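Local atomic coordinates of beta subunit of photoactivated adenylyl cyclase (Beggiatoa sp. PS, PDB entry 5M2A), a protein that senses blue light through a flavin-binding BLUF domain and, when illuminated, converts ATP to cyclic AMP in its adenylyl cyclase domain. Residues N33-N38 and N93-T98; F50-E55 and K66-D71; A280-L285 and A294-V299. One frame throughout, in Å; residues are numbered along the deposited sequence.

Contact 1: residues N33-N38 and N93-T98; sequences NNQRDN and NWAMKT. With FMN (flavin mononucleotide), chain F.
At the pyrimidine edge of the flavin in the BLUF domain, Asn34 of helix 20-36 meets Ala95 and Met96, which lead into strand 97-100. The Asn34 amide works in two directions. Its OD1 accepts the flavin N3-H at 2.9 Å, almost straight at 175°, while ND2 sends one hydrogen bond to Ala95 O (2.9 Å) and a longer one to flavin O4 (3.3 Å). Ala95 O lies in the plane of this amide, yet ND2 stands 38° above the carbonyl plane of Ala95. Three bonds thus fix the amide rotation, and Ala95 O acts from the second shell, helping to set the amide that reads the flavin edge. The preceding residue, Asn33, donates from ND2 to flavin O2 at 3.0 Å. Apolar contact completes the interface: Gln35 CG rests on Ala95 CB at 3.6 Å. The Met96 side chain starts out opposite its own backbone N (chi1 -178°) and then bends, bringing its terminal CE to 3.6 Å from Asn34 ND2 and alongside flavin O4. Trp94 points away from the helix and packs on Met108 of the second subunit. Around this junction Ala95 leans on Ile31 of helix 20-36, Asn34 touches Leu64 of helix 58-69, and Lys97 pairs by backbone hydrogen bonds with strand 40-46.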
loop_
_atom_site.group_PDB
_atom_site.type_symbol
_atom_site.label_atom_id
_atom_site.label_comp_id
_atom_site.label_asym_id
_atom_site.label_seq_id
_atom_site.Cartn_x
_atom_site.Cartn_y
_atom_site.Cartn_z
ATOM N N ASN A 33 -24.477 -16.356 27.902
ATOM C CA ASN A 33 -23.064 -16.462 28.250
ATOM C C ASN A 33 -22.530 -15.149 28.810
ATOM O O ASN A 33 -21.805 -15.146 29.812
ATOM C CB ASN A 33 -22.251 -16.891 27.030
ATOM C CG ASN A 33 -22.607 -18.286 26.549
ATOM O OD1 ASN A 33 -23.293 -19.038 27.241
ATOM N ND2 ASN A 33 -22.134 -18.641 25.356
ATOM N N ASN A 34 -22.886 -14.021 28.186
ATOM C CA ASN A 34 -22.343 -12.738 28.622
ATOM C C ASN A 34 -22.835 -12.360 30.014
ATOM O O ASN A 34 -22.099 -11.723 30.774
ATOM C CB ASN A 34 -22.690 -11.649 27.607
ATOM C CG ASN A 34 -21.999 -11.861 26.269
ATOM O OD1 ASN A 34 -21.339 -12.879 26.054
ATOM N ND2 ASN A 34 -22.155 -10.905 25.362
ATOM N N GLN A 35 -24.063 -12.744 30.369
ATOM C CA GLN A 35 -24.534 -12.525 31.735
ATOM C C GLN A 35 -23.734 -13.352 32.734
ATOM O O GLN A 35 -23.448 -12.892 33.846
ATOM C CB GLN A 35 -26.024 -12.853 31.846
ATOM C CG GLN A 35 -26.940 -11.695 31.490
ATOM C CD GLN A 35 -28.405 -12.078 31.498
ATOM O OE1 GLN A 35 -28.754 -13.240 31.709
ATOM N NE2 GLN A 35 -29.275 -11.100 31.261
ATOM N N ARG A 36 -23.369 -14.579 32.359
ATOM C CA ARG A 36 -22.518 -15.392 33.221
ATOM C C ARG A 36 -21.132 -14.777 33.369
ATOM O O ARG A 36 -20.583 -14.724 34.475
ATOM C CB ARG A 36 -22.415 -16.811 32.667
ATOM C CG ARG A 36 -21.359 -17.670 33.344
ATOM C CD ARG A 36 -21.279 -19.043 32.704
ATOM N NE ARG A 36 -21.157 -18.961 31.253
ATOM C CZ ARG A 36 -20.008 -18.790 30.607
ATOM N NH1 ARG A 36 -18.873 -18.678 31.283
ATOM N NH2 ARG A 36 -19.997 -18.729 29.280
ATOM N N ASP A 37 -20.557 -14.303 32.269
ATOM C CA ASP A 37 -19.211 -13.745 32.267
ATOM C C ASP A 37 -19.182 -12.259 32.592
ATOM O O ASP A 37 -18.111 -11.649 32.516
ATOM C CB ASP A 37 -18.546 -13.983 30.910
ATOM C CG ASP A 37 -18.238 -15.445 30.663
ATOM O OD1 ASP A 37 -18.025 -16.182 31.648
ATOM O OD2 ASP A 37 -18.205 -15.854 29.484
ATOM N N ASN A 38 -20.324 -11.670 32.951
ATOM C CA ASN A 38 -20.425 -10.232 33.206
ATOM C C ASN A 38 -19.935 -9.427 32.002
ATOM O O ASN A 38 -19.247 -8.413 32.139
ATOM C CB ASN A 38 -19.664 -9.848 34.477
ATOM C CG ASN A 38 -20.151 -8.543 35.081
ATOM O OD1 ASN A 38 -21.302 -8.147 34.892
ATOM N ND2 ASN A 38 -19.273 -7.869 35.817
ATOM N N ASN A 93 -26.355 -2.194 30.684
ATOM C CA ASN A 93 -27.630 -2.880 30.844
ATOM C C ASN A 93 -27.889 -3.929 29.773
ATOM O O ASN A 93 -28.939 -4.576 29.803
ATOM C CB ASN A 93 -28.778 -1.865 30.849
ATOM C CG ASN A 93 -28.607 -0.794 31.909
ATOM O OD1 ASN A 93 -28.347 -1.090 33.074
ATOM N ND2 ASN A 93 -28.741 0.462 31.502
ATOM N N TRP A 94 -26.969 -4.115 28.829
ATOM C CA TRP A 94 -27.169 -5.028 27.706
ATOM C C TRP A 94 -26.099 -6.112 27.744
ATOM O O TRP A 94 -24.953 -5.860 27.369
ATOM C CB TRP A 94 -27.115 -4.282 26.380
ATOM C CG TRP A 94 -28.156 -3.222 26.202
ATOM C CD1 TRP A 94 -29.347 -3.114 26.857
ATOM C CD2 TRP A 94 -28.094 -2.113 25.297
ATOM N NE1 TRP A 94 -30.033 -2.002 26.416
ATOM C CE2 TRP A 94 -29.282 -1.372 25.456
ATOM C CE3 TRP A 94 -27.146 -1.673 24.369
ATOM C CZ2 TRP A 94 -29.547 -0.215 24.720
ATOM C CZ3 TRP A 94 -27.411 -0.524 23.635
ATOM C CH2 TRP A 94 -28.601 0.189 23.816
ATOM N N ALA A 95 -26.468 -7.316 28.184
ATOM C CA ALA A 95 -25.561 -8.454 28.058
ATOM C C ALA A 95 -25.118 -8.621 26.607
ATOM O O ALA A 95 -23.925 -8.787 26.316
ATOM C CB ALA A 95 -26.245 -9.721 28.570
ATOM N N MET A 96 -26.077 -8.575 25.683
ATOM C CA MET A 96 -25.782 -8.455 24.258
ATOM C C MET A 96 -27.027 -7.977 23.522
ATOM O O MET A 96 -27.961 -8.752 23.295
ATOM C CB MET A 96 -25.292 -9.784 23.677
ATOM C CG MET A 96 -24.910 -9.700 22.196
ATOM S SD MET A 96 -23.950 -8.230 21.774
ATOM C CE MET A 96 -22.541 -8.391 22.873
ATOM N N LYS A 97 -27.057 -6.702 23.165
ATOM C CA LYS A 97 -28.177 -6.134 22.430
ATOM C C LYS A 97 -27.916 -6.291 20.938
ATOM O O LYS A 97 -26.885 -5.834 20.439
ATOM C CB LYS A 97 -28.370 -4.662 22.791
ATOM C CG LYS A 97 -29.261 -3.885 21.838
ATOM C CD LYS A 97 -30.712 -4.212 22.054
ATOM C CE LYS A 97 -31.212 -3.602 23.346
ATOM N NZ LYS A 97 -32.586 -4.060 23.683
ATOM N N THR A 98 -28.830 -6.949 20.233
ATOM C CA THR A 98 -28.709 -7.138 18.791
ATOM C C THR A 98 -29.585 -6.121 18.075
ATOM O O THR A 98 -30.774 -5.997 18.378
ATOM C CB THR A 98 -29.107 -8.555 18.374
ATOM O OG1 THR A 98 -28.211 -9.497 18.974
ATOM C CG2 THR A 98 -29.057 -8.699 16.848
HETATM N N1 FMN F . -21.152 -15.867 21.915
HETATM C C2 FMN F . -21.176 -15.309 23.179
HETATM O O2 FMN F . -21.171 -16.032 24.169
HETATM N N3 FMN F . -21.189 -13.938 23.339
HETATM C C4 FMN F . -21.185 -13.119 22.229
HETATM O O4 FMN F . -21.201 -11.897 22.364
HETATM C C4A FMN F . -21.164 -13.673 20.960
HETATM N N5 FMN F . -21.163 -12.841 19.867
HETATM C C5A FMN F . -21.141 -13.376 18.605
HETATM C C6 FMN F . -21.138 -12.524 17.514
HETATM C C7 FMN F . -21.116 -13.049 16.230
HETATM C C7M FMN F . -21.117 -12.106 15.065
HETATM C C8 FMN F . -21.099 -14.430 16.045
HETATM C C8M FMN F . -21.075 -15.009 14.664
HETATM C C9 FMN F . -21.100 -15.285 17.144
HETATM C C9A FMN F . -21.119 -14.757 18.429
HETATM N N10 FMN F . -21.118 -15.598 19.523
HETATM C C10 FMN F . -21.145 -15.056 20.796
HETATM C "C1'" FMN F . -21.118 -17.087 19.304
HETATM C "C2'" FMN F . -19.846 -17.791 19.756
HETATM O "O2'" FMN F . -18.919 -17.799 18.696
HETATM C "C3'" FMN F . -20.192 -19.224 20.138
HETATM O "O3'" FMN F . -20.979 -19.793 19.111
HETATM C "C4'" FMN F . -20.975 -19.251 21.446
HETATM O "O4'" FMN F . -20.208 -18.653 22.466
HETATM C "C5'" FMN F . -21.323 -20.676 21.859
HETATM O "O5'" FMN F . -20.128 -21.404 22.029
HETATM P P FMN F . -20.144 -22.863 22.703
HETATM O O1P FMN F . -20.226 -22.687 24.200
HETATM O O2P FMN F . -21.351 -23.631 22.209
HETATM O O3P FMN F . -18.873 -23.595 22.331
#

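Contact 2: residues F50-E55 and K66-D71; sequences FFQILE and KKILVD. With FMN (flavin mononucleotide), chain F.
Gln52 and Ile68 mark the nearest approach of two backbones that never bond to each other: their CA atoms are 10.5 Å apart, with the extended strand 50-55 on one side of the flavin site and the last turn of helix 58-69 on the other. Only side chains span the distance. Ile68 lays its CD1 over a face of the isoalloxazine, 3.5 Å from flavin N5, and the same methyl meets Leu54 CD1 tip to tip at 3.7 Å and touches Gln52 OE1. Gln52, with CG anti to the backbone N (chi1 -164°) and an extended chain, approaches the ring from its edge: NE2 donates to flavin N5 at 3.0 Å (155°) and makes a weak, bent bond to flavin O4. Its OE1 is hydrogen-bonded to Tyr10 OH. Near the ribityl chain, Asp71 OD2 accepts from flavin O2' at 2.8 Å and from O3' at 3.2 Å, and also forms a salt bridge with Arg73. The Phe50 ring turns one face to the flavin methyl C7M. A leucine in place of Gln52 would probably leave flavin N5 and Tyr10 OH without their shared amide partner and cut the polar link between them. As modelled, the amide gives N-H to the flavin and turns oxygen to the tyrosine, consistent with the tyrosine-glutamine-flavin relay through which BLUF domains are thought to pass electrons and protons after light absorption.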
loop_
_atom_site.group_PDB
_atom_site.type_symbol
_atom_site.label_atom_id
_atom_site.label_comp_id
_atom_site.label_asym_id
_atom_site.label_seq_id
_atom_site.Cartn_x
_atom_site.Cartn_y
_atom_site.Cartn_z
ATOM N N PHE A 50 -21.220 -7.620 10.084
ATOM C CA PHE A 50 -21.436 -7.592 11.526
ATOM C C PHE A 50 -20.556 -6.509 12.140
ATOM O O PHE A 50 -19.420 -6.300 11.709
ATOM C CB PHE A 50 -21.090 -8.937 12.171
ATOM C CG PHE A 50 -22.162 -9.985 12.059
ATOM C CD1 PHE A 50 -23.485 -9.685 12.318
ATOM C CD2 PHE A 50 -21.831 -11.292 11.719
ATOM C CE1 PHE A 50 -24.465 -10.661 12.229
ATOM C CE2 PHE A 50 -22.807 -12.273 11.631
ATOM C CZ PHE A 50 -24.125 -11.955 11.885
ATOM N N PHE A 51 -21.091 -5.827 13.149
ATOM C CA PHE A 51 -20.331 -4.913 13.992
ATOM C C PHE A 51 -20.576 -5.363 15.419
ATOM O O PHE A 51 -21.731 -5.530 15.808
ATOM C CB PHE A 51 -20.791 -3.448 13.843
ATOM C CG PHE A 51 -20.884 -2.962 12.420
ATOM C CD1 PHE A 51 -21.859 -3.451 11.564
ATOM C CD2 PHE A 51 -20.031 -1.981 11.953
ATOM C CE1 PHE A 51 -21.951 -2.994 10.255
ATOM C CE2 PHE A 51 -20.132 -1.530 10.642
ATOM C CZ PHE A 51 -21.094 -2.036 9.803
ATOM N N GLN A 52 -19.524 -5.563 16.203
ATOM C CA GLN A 52 -19.776 -5.928 17.588
ATOM C C GLN A 52 -18.846 -5.185 18.530
ATOM O O GLN A 52 -17.660 -5.013 18.249
ATOM C CB GLN A 52 -19.663 -7.442 17.823
ATOM C CG GLN A 52 -20.300 -7.872 19.175
ATOM C CD GLN A 52 -20.388 -9.376 19.346
ATOM O OE1 GLN A 52 -19.614 -10.131 18.750
ATOM N NE2 GLN A 52 -21.332 -9.823 20.165
ATOM N N ILE A 53 -19.407 -4.762 19.660
ATOM C CA ILE A 53 -18.666 -4.169 20.762
ATOM C C ILE A 53 -18.824 -5.099 21.953
ATOM O O ILE A 53 -19.948 -5.476 22.297
ATOM C CB ILE A 53 -19.187 -2.758 21.098
ATOM C CG1 ILE A 53 -19.194 -1.872 19.850
ATOM C CG2 ILE A 53 -18.343 -2.130 22.203
ATOM C CD1 ILE A 53 -19.819 -0.489 20.066
ATOM N N LEU A 54 -17.703 -5.490 22.557
ATOM C CA LEU A 54 -17.680 -6.362 23.725
ATOM C C LEU A 54 -16.940 -5.660 24.855
ATOM O O LEU A 54 -15.922 -5.003 24.621
ATOM C CB LEU A 54 -16.988 -7.697 23.404
ATOM C CG LEU A 54 -17.603 -8.616 22.347
ATOM C CD1 LEU A 54 -16.683 -9.799 22.066
ATOM C CD2 LEU A 54 -18.978 -9.101 22.788
ATOM N N GLU A 55 -17.445 -5.785 26.084
ATOM C CA GLU A 55 -16.757 -5.188 27.216
ATOM C C GLU A 55 -16.927 -6.063 28.452
ATOM O O GLU A 55 -17.930 -6.762 28.608
ATOM C CB GLU A 55 -17.243 -3.760 27.497
ATOM C CG GLU A 55 -18.735 -3.577 27.362
ATOM C CD GLU A 55 -19.180 -2.149 27.620
ATOM O OE1 GLU A 55 -20.395 -1.932 27.816
ATOM O OE2 GLU A 55 -18.316 -1.245 27.626
ATOM N N LYS A 66 -11.750 -15.251 21.387
ATOM C CA LYS A 66 -11.110 -16.419 20.791
ATOM C C LYS A 66 -12.142 -17.355 20.172
ATOM O O LYS A 66 -11.912 -17.927 19.101
ATOM C CB LYS A 66 -10.274 -17.153 21.842
ATOM C CG LYS A 66 -8.774 -17.008 21.645
ATOM C CD LYS A 66 -7.990 -17.723 22.737
ATOM C CE LYS A 66 -7.869 -16.863 23.982
ATOM N NZ LYS A 66 -7.043 -15.649 23.737
ATOM N N LYS A 67 -13.298 -17.503 20.823
ATOM C CA LYS A 67 -14.340 -18.374 20.292
ATOM C C LYS A 67 -15.047 -17.729 19.111
ATOM O O LYS A 67 -15.338 -18.398 18.113
ATOM C CB LYS A 67 -15.348 -18.718 21.384
ATOM C CG LYS A 67 -14.732 -19.308 22.634
ATOM C CD LYS A 67 -15.811 -19.678 23.632
ATOM C CE LYS A 67 -16.808 -18.541 23.793
ATOM N NZ LYS A 67 -17.814 -18.827 24.851
ATOM N N ILE A 68 -15.351 -16.433 19.215
ATOM C CA ILE A 68 -15.985 -15.730 18.105
ATOM C C ILE A 68 -15.136 -15.847 16.844
ATOM O O ILE A 68 -15.662 -16.028 15.738
ATOM C CB ILE A 68 -16.242 -14.258 18.486
ATOM C CG1 ILE A 68 -17.304 -14.165 19.585
ATOM C CG2 ILE A 68 -16.681 -13.463 17.280
ATOM C CD1 ILE A 68 -17.619 -12.740 20.005
ATOM N N LEU A 69 -13.808 -15.772 16.998
ATOM C CA LEU A 69 -12.900 -15.812 15.851
ATOM C C LEU A 69 -13.057 -17.094 15.036
ATOM O O LEU A 69 -12.887 -17.085 13.811
ATOM C CB LEU A 69 -11.454 -15.671 16.326
ATOM C CG LEU A 69 -10.915 -14.271 16.613
ATOM C CD1 LEU A 69 -9.542 -14.358 17.266
ATOM C CD2 LEU A 69 -10.843 -13.457 15.332
ATOM N N VAL A 70 -13.360 -18.213 15.694
ATOM C CA VAL A 70 -13.490 -19.489 15.001
ATOM C C VAL A 70 -14.945 -19.814 14.677
ATOM O O VAL A 70 -15.245 -20.928 14.237
ATOM C CB VAL A 70 -12.826 -20.622 15.804
ATOM C CG1 VAL A 70 -12.400 -21.758 14.883
ATOM C CG2 VAL A 70 -11.622 -20.089 16.565
ATOM N N ASP A 71 -15.857 -18.863 14.869
ATOM C CA ASP A 71 -17.256 -19.103 14.549
ATOM C C ASP A 71 -17.446 -19.206 13.038
ATOM O O ASP A 71 -16.938 -18.382 12.273
ATOM C CB ASP A 71 -18.134 -17.988 15.124
ATOM C CG ASP A 71 -19.605 -18.368 15.180
ATOM O OD1 ASP A 71 -20.215 -18.536 14.104
ATOM O OD2 ASP A 71 -20.155 -18.484 16.298
HETATM N N1 FMN F . -21.152 -15.867 21.915
HETATM C C2 FMN F . -21.176 -15.309 23.179
HETATM O O2 FMN F . -21.171 -16.032 24.169
HETATM N N3 FMN F . -21.189 -13.938 23.339
HETATM C C4 FMN F . -21.185 -13.119 22.229
HETATM O O4 FMN F . -21.201 -11.897 22.364
HETATM C C4A FMN F . -21.164 -13.673 20.960
HETATM N N5 FMN F . -21.163 -12.841 19.867
HETATM C C5A FMN F . -21.141 -13.376 18.605
HETATM C C6 FMN F . -21.138 -12.524 17.514
HETATM C C7 FMN F . -21.116 -13.049 16.230
HETATM C C7M FMN F . -21.117 -12.106 15.065
HETATM C C8 FMN F . -21.099 -14.430 16.045
HETATM C C8M FMN F . -21.075 -15.009 14.664
HETATM C C9 FMN F . -21.100 -15.285 17.144
HETATM C C9A FMN F . -21.119 -14.757 18.429
HETATM N N10 FMN F . -21.118 -15.598 19.523
HETATM C C10 FMN F . -21.145 -15.056 20.796
HETATM C "C1'" FMN F . -21.118 -17.087 19.304
HETATM C "C2'" FMN F . -19.846 -17.791 19.756
HETATM O "O2'" FMN F . -18.919 -17.799 18.696
HETATM C "C3'" FMN F . -20.192 -19.224 20.138
HETATM O "O3'" FMN F . -20.979 -19.793 19.111
HETATM C "C4'" FMN F . -20.975 -19.251 21.446
HETATM O "O4'" FMN F . -20.208 -18.653 22.466
HETATM C "C5'" FMN F . -21.323 -20.676 21.859
HETATM O "O5'" FMN F . -20.128 -21.404 22.029
HETATM P P FMN F . -20.144 -22.863 22.703
HETATM O O1P FMN F . -20.226 -22.687 24.200
HETATM O O2P FMN F . -21.351 -23.631 22.209
HETATM O O3P FMN F . -18.873 -23.595 22.331
#

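Contact 3: residues A280-L285 and A294-V299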
loop_
_atom_site.group_PDB
_atom_site.type_symbol
_atom_site.label_atom_id
_atom_site.label_comp_id
_atom_site.label_asym_id
_atom_site.label_seq_id
_atom_site.Cartn_x
_atom_site.Cartn_y
_atom_site.Cartn_z
ATOM N N ALA A 280 16.645 -9.054 -3.426
ATOM C CA ALA A 280 16.298 -8.738 -4.812
ATOM C C ALA A 280 17.407 -9.162 -5.769
ATOM O O ALA A 280 17.140 -9.624 -6.884
ATOM C CB ALA A 280 16.019 -7.242 -4.948
ATOM N N ARG A 281 18.664 -8.996 -5.361
ATOM C CA ARG A 281 19.767 -9.387 -6.234
ATOM C C ARG A 281 19.855 -10.904 -6.388
ATOM O O ARG A 281 20.226 -11.405 -7.463
ATOM C CB ARG A 281 21.076 -8.808 -5.695
ATOM C CG ARG A 281 21.186 -7.307 -5.909
ATOM C CD ARG A 281 21.579 -7.005 -7.344
ATOM N NE ARG A 281 23.023 -6.800 -7.459
ATOM C CZ ARG A 281 23.765 -7.224 -8.478
ATOM N NH1 ARG A 281 25.068 -6.982 -8.491
ATOM N NH2 ARG A 281 23.207 -7.900 -9.473
ATOM N N LEU A 282 19.561 -11.652 -5.324
ATOM C CA LEU A 282 19.561 -13.109 -5.433
ATOM C C LEU A 282 18.382 -13.588 -6.260
ATOM O O LEU A 282 18.481 -14.586 -6.979
ATOM C CB LEU A 282 19.548 -13.754 -4.052
ATOM C CG LEU A 282 20.865 -13.603 -3.286
ATOM C CD1 LEU A 282 20.848 -14.439 -2.023
ATOM C CD2 LEU A 282 22.059 -13.972 -4.155
ATOM N N GLU A 283 17.252 -12.901 -6.149
ATOM C CA GLU A 283 16.130 -13.197 -7.024
ATOM C C GLU A 283 16.543 -13.075 -8.491
ATOM O O GLU A 283 16.204 -13.932 -9.313
ATOM C CB GLU A 283 14.966 -12.263 -6.686
ATOM C CG GLU A 283 13.639 -12.723 -7.227
ATOM C CD GLU A 283 13.624 -12.687 -8.719
ATOM O OE1 GLU A 283 13.949 -11.621 -9.288
ATOM O OE2 GLU A 283 13.354 -13.738 -9.330
ATOM N N ALA A 284 17.278 -12.016 -8.830
ATOM C CA ALA A 284 17.714 -11.840 -10.213
ATOM C C ALA A 284 18.752 -12.885 -10.600
ATOM O O ALA A 284 18.823 -13.308 -11.765
ATOM C CB ALA A 284 18.275 -10.432 -10.408
ATOM N N LEU A 285 19.565 -13.315 -9.634
ATOM C CA LEU A 285 20.644 -14.248 -9.934
ATOM C C LEU A 285 20.139 -15.635 -10.316
ATOM O O LEU A 285 20.849 -16.355 -11.028
ATOM C CB LEU A 285 21.582 -14.347 -8.729
ATOM C CG LEU A 285 22.771 -15.305 -8.787
ATOM C CD1 LEU A 285 23.798 -14.830 -9.802
ATOM C CD2 LEU A 285 23.379 -15.415 -7.404
ATOM N N ALA A 294 17.323 -18.875 -4.480
ATOM C CA ALA A 294 18.669 -18.591 -3.996
ATOM C C ALA A 294 18.590 -17.802 -2.703
ATOM O O ALA A 294 17.757 -16.904 -2.576
ATOM C CB ALA A 294 19.489 -17.803 -5.025
ATOM N N PHE A 295 19.473 -18.108 -1.750
ATOM C CA PHE A 295 19.403 -17.406 -0.479
ATOM C C PHE A 295 20.781 -17.334 0.168
ATOM O O PHE A 295 21.754 -17.960 -0.281
ATOM C CB PHE A 295 18.351 -18.041 0.454
ATOM C CG PHE A 295 18.507 -19.522 0.640
ATOM C CD1 PHE A 295 19.490 -20.028 1.479
ATOM C CD2 PHE A 295 17.649 -20.408 -0.009
ATOM C CE1 PHE A 295 19.638 -21.397 1.659
ATOM C CE2 PHE A 295 17.799 -21.782 0.164
ATOM C CZ PHE A 295 18.784 -22.273 0.992
ATOM N N THR A 296 20.857 -16.527 1.221
ATOM C CA THR A 296 22.116 -16.252 1.900
ATOM C C THR A 296 22.417 -17.293 2.968
ATOM O O THR A 296 21.556 -18.077 3.372
ATOM C CB THR A 296 22.090 -14.868 2.549
ATOM O OG1 THR A 296 21.030 -14.822 3.513
ATOM C CG2 THR A 296 21.858 -13.789 1.502
ATOM N N ALA A 297 23.674 -17.282 3.428
ATOM C CA ALA A 297 24.063 -18.122 4.554
ATOM C C ALA A 297 23.207 -17.847 5.785
ATOM O O ALA A 297 22.893 -18.769 6.539
ATOM C CB ALA A 297 25.542 -17.917 4.879
ATOM N N GLY A 298 22.789 -16.596 5.985
ATOM C CA GLY A 298 21.972 -16.281 7.147
ATOM C C GLY A 298 20.610 -16.948 7.103
ATOM O O GLY A 298 20.066 -17.349 8.134
ATOM N N VAL A 299 20.030 -17.060 5.908
ATOM C CA VAL A 299 18.777 -17.796 5.769
ATOM C C VAL A 299 18.997 -19.252 6.129
ATOM O O VAL A 299 18.195 -19.864 6.839
ATOM C CB VAL A 299 18.224 -17.649 4.340
ATOM C CG1 VAL A 299 17.056 -18.621 4.132
ATOM C CG2 VAL A 299 17.782 -16.208 4.099
#
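Leu282 and Ala294 pack helix 274-285 against strand 293-296 of the central mixed sheet in the class III cyclase catalytic domain. The short segments run roughly antiparallel, their axes 7.7 Å apart at closest and 146° between directions, and Leu282 supplies most of the helix side. Apolar contacts between side chains come first: Leu282 CB faces Ala294 CB at 4.2 Å, and Leu282 CD1 reaches Thr296 CG2 at 3.7 Å. In Leu282 a chi1 of -71° sets CG beside the backbone N, and the trans chi2 carries CD1 outward to the strand. A second group sets side chains against backbone. There Leu282 CD1 lies 3.6 Å from Phe295 C, pressing on the main chain where the Phe295 side chain leaves on the other side of the strand and packs on Leu251 and Tyr327; in return, Ala294 CB sits 3.9 Å from Leu282 O. The CA atoms of Leu282 and Ala294 are 5.7 Å apart, a close approach consistent with the small alanine side chain. Both residues also touch Val326 of strand 324-329, so the helix covers two neighbouring strands. No hydrogen bond crosses the interface; the one polar bond of note lies within residues 294-299. Thr296 divides its two branches, one for each task: CG2 turns to the leucine, whereas OG1, as N-cap of helix 297-301, accepts a weak bond from Val299 N at 3.4 Å.

How the contacts relate
Contacts 1 and 2 belong to one flavin site, their centres 13 Å apart, and both reach the sheet of the BLUF domain. Along the chain, residues 50-55 and 66-71 fall between 33-38 and 93-98. The two contacts meet at Met96, whose CE lies 3.3 Å from Gln52 NE2 and 3.6 Å from Leu54 CD2, so the residue just before strand 97-100 packs against the glutamine beside the flavin. Contact 3 follows later in the sequence, in the cyclase domain, with its centre 54 Å from that of contact 1 and 42 Å from that of contact 2. A light signal would therefore have to cross between domains, probably by way of helix 110-129, which Phe51 touches.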